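Local coordinates for DUF3836 domain-containing protein (Parabacteroides distasonis ATCC 8503, PDB 4R03), which is of unknown function but belongs to the DUF3836 family and forms a single-layer beta-sheet of the kind evolved from beta-hairpin repeats, at residues A[37-40]-A[41-45]. Residues are numbered along the deposited sequence; the frame is centred on the assembly and turned at random. Where two conformers were deposited one is given.
Sequences QYNE and NGKVS
Asn39 ties the turn of this beta hairpin together through its side chain, the carboxamide oxygen OD1 accepting the backbone N-H of Lys43 at 3.1 Å, from above the amide plane, and more weakly that of Asn41. With chi1 at 67°, CG sits between the backbone N and the carbonyl carbon, which folds the amide back over the turn; the weak bond to Asn41 N has the pattern of an Asx turn. The backbone of Asn39 adds two bonds: its N-H meets Lys43 O at 2.8 Å, almost straight, while its own O takes Gly42 N at 2.9 Å and closes a type I turn from Asn39 to Gly42. Gly42 ends that turn with a positive phi of 83°, where a CB would be pressed against the preceding carbonyl. An alanine in place of Asn39 would probably leave the Lys43 N-H, and the weaker Asn41 one, without the OD1 acceptor, though the backbone bonds of the turn would remain. A water accepts from Asn41 ND2 and, weakly, from Asn39 ND2 and Lys43 NZ. Where the strands begin, Ser45 N donates to Gln37 O at 2.8 Å, and a second water joins Ser45 OG to Tyr38 O. Between the Asn39-Lys43 and Gln37-Ser45 backbone bonds, Tyr38 and Val44 form a non-hydrogen-bonded antiparallel pair; their side chains diverge at the root, yet ring atom CE2 of Tyr38 meets Val44 CG2 at 3.7 Å, the ring lying oblique to the methyl. The phenol OH is anchored further off, on Ile15 O. Phe108 touches both Tyr38 and Val44, and Tyr104 OH bonds to Val44 N, so the C-terminal segment packs against this pair. Within the antiparallel sheet the turn joins strand 27-38 to strand 44-53, whose other neighbour, strand 58-69, brings Tyr69 against Asn39 and Lys43.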
# COMPACT_ATOMS: atom_id res chain seq x y z
N GLN A 37 4.39 -6.06 4.30
CA GLN A 37 4.98 -7.31 4.79
C GLN A 37 5.91 -7.88 3.72
O GLN A 37 5.85 -7.52 2.55
CB GLN A 37 3.89 -8.30 5.21
CG GLN A 37 2.97 -7.82 6.35
CD GLN A 37 1.97 -8.89 6.83
OE1 GLN A 37 2.35 -9.95 7.32
NE2 GLN A 37 0.69 -8.60 6.69
N TYR A 38 6.83 -8.76 4.17
CA TYR A 38 7.96 -9.21 3.35
C TYR A 38 8.03 -10.75 3.31
O TYR A 38 7.68 -11.41 4.27
CB TYR A 38 9.28 -8.67 3.91
CG TYR A 38 9.33 -7.19 3.77
CD1 TYR A 38 8.74 -6.38 4.74
CD2 TYR A 38 9.92 -6.57 2.70
CE1 TYR A 38 8.73 -4.99 4.58
CE2 TYR A 38 9.90 -5.20 2.53
CZ TYR A 38 9.32 -4.41 3.54
OH TYR A 38 9.31 -3.05 3.28
N ASN A 39 8.48 -11.25 2.14
CA ASN A 39 8.75 -12.70 2.00
C ASN A 39 10.13 -13.06 2.57
O ASN A 39 10.90 -12.19 3.02
CB ASN A 39 8.56 -13.15 0.56
CG ASN A 39 9.55 -12.58 -0.41
OD1 ASN A 39 10.68 -12.25 -0.06
ND2 ASN A 39 9.15 -12.48 -1.68
N GLU A 40 10.45 -14.35 2.52
CA GLU A 40 11.72 -14.86 3.09
C GLU A 40 12.94 -14.31 2.38
O GLU A 40 14.05 -14.32 2.93
CB GLU A 40 11.74 -16.40 3.08
CG GLU A 40 11.86 -17.04 1.70
CD GLU A 40 11.88 -18.58 1.76
OE1 GLU A 40 12.36 -19.13 2.78
OE2 GLU A 40 11.43 -19.22 0.78
N ASN A 41 12.79 -13.81 1.16
CA ASN A 41 13.87 -13.18 0.44
C ASN A 41 14.02 -11.69 0.71
O ASN A 41 14.86 -11.02 0.10
CB ASN A 41 13.74 -13.43 -1.04
CG ASN A 41 13.81 -14.90 -1.38
OD1 ASN A 41 14.42 -15.70 -0.63
ND2 ASN A 41 13.17 -15.28 -2.47
N GLY A 42 13.15 -11.17 1.56
CA GLY A 42 13.26 -9.77 1.92
C GLY A 42 12.61 -8.82 0.92
O GLY A 42 12.84 -7.62 0.95
N LYS A 43 11.79 -9.37 0.03
CA LYS A 43 11.03 -8.56 -0.90
C LYS A 43 9.56 -8.40 -0.43
O LYS A 43 9.01 -9.26 0.24
CB LYS A 43 11.05 -9.17 -2.31
CG LYS A 43 12.50 -9.32 -2.88
CD LYS A 43 12.50 -9.35 -4.41
CE LYS A 43 13.67 -10.17 -5.02
NZ LYS A 43 13.20 -11.47 -5.68
N VAL A 44 8.95 -7.30 -0.84
CA VAL A 44 7.59 -7.05 -0.37
C VAL A 44 6.64 -8.14 -0.88
O VAL A 44 6.61 -8.44 -2.08
CB VAL A 44 7.02 -5.70 -0.87
CG1 VAL A 44 5.55 -5.54 -0.42
CG2 VAL A 44 7.78 -4.58 -0.45
N SER A 45 5.88 -8.71 0.01
CA SER A 45 4.92 -9.78 -0.31
C SER A 45 3.48 -9.29 -0.25
O SER A 45 2.62 -9.83 -0.93
CB SER A 45 5.11 -10.92 0.66
OG SER A 45 4.97 -10.53 2.01
O HOH W 1 4.77 -12.56 3.76
O HOH W 2 11.15 -13.39 -3.69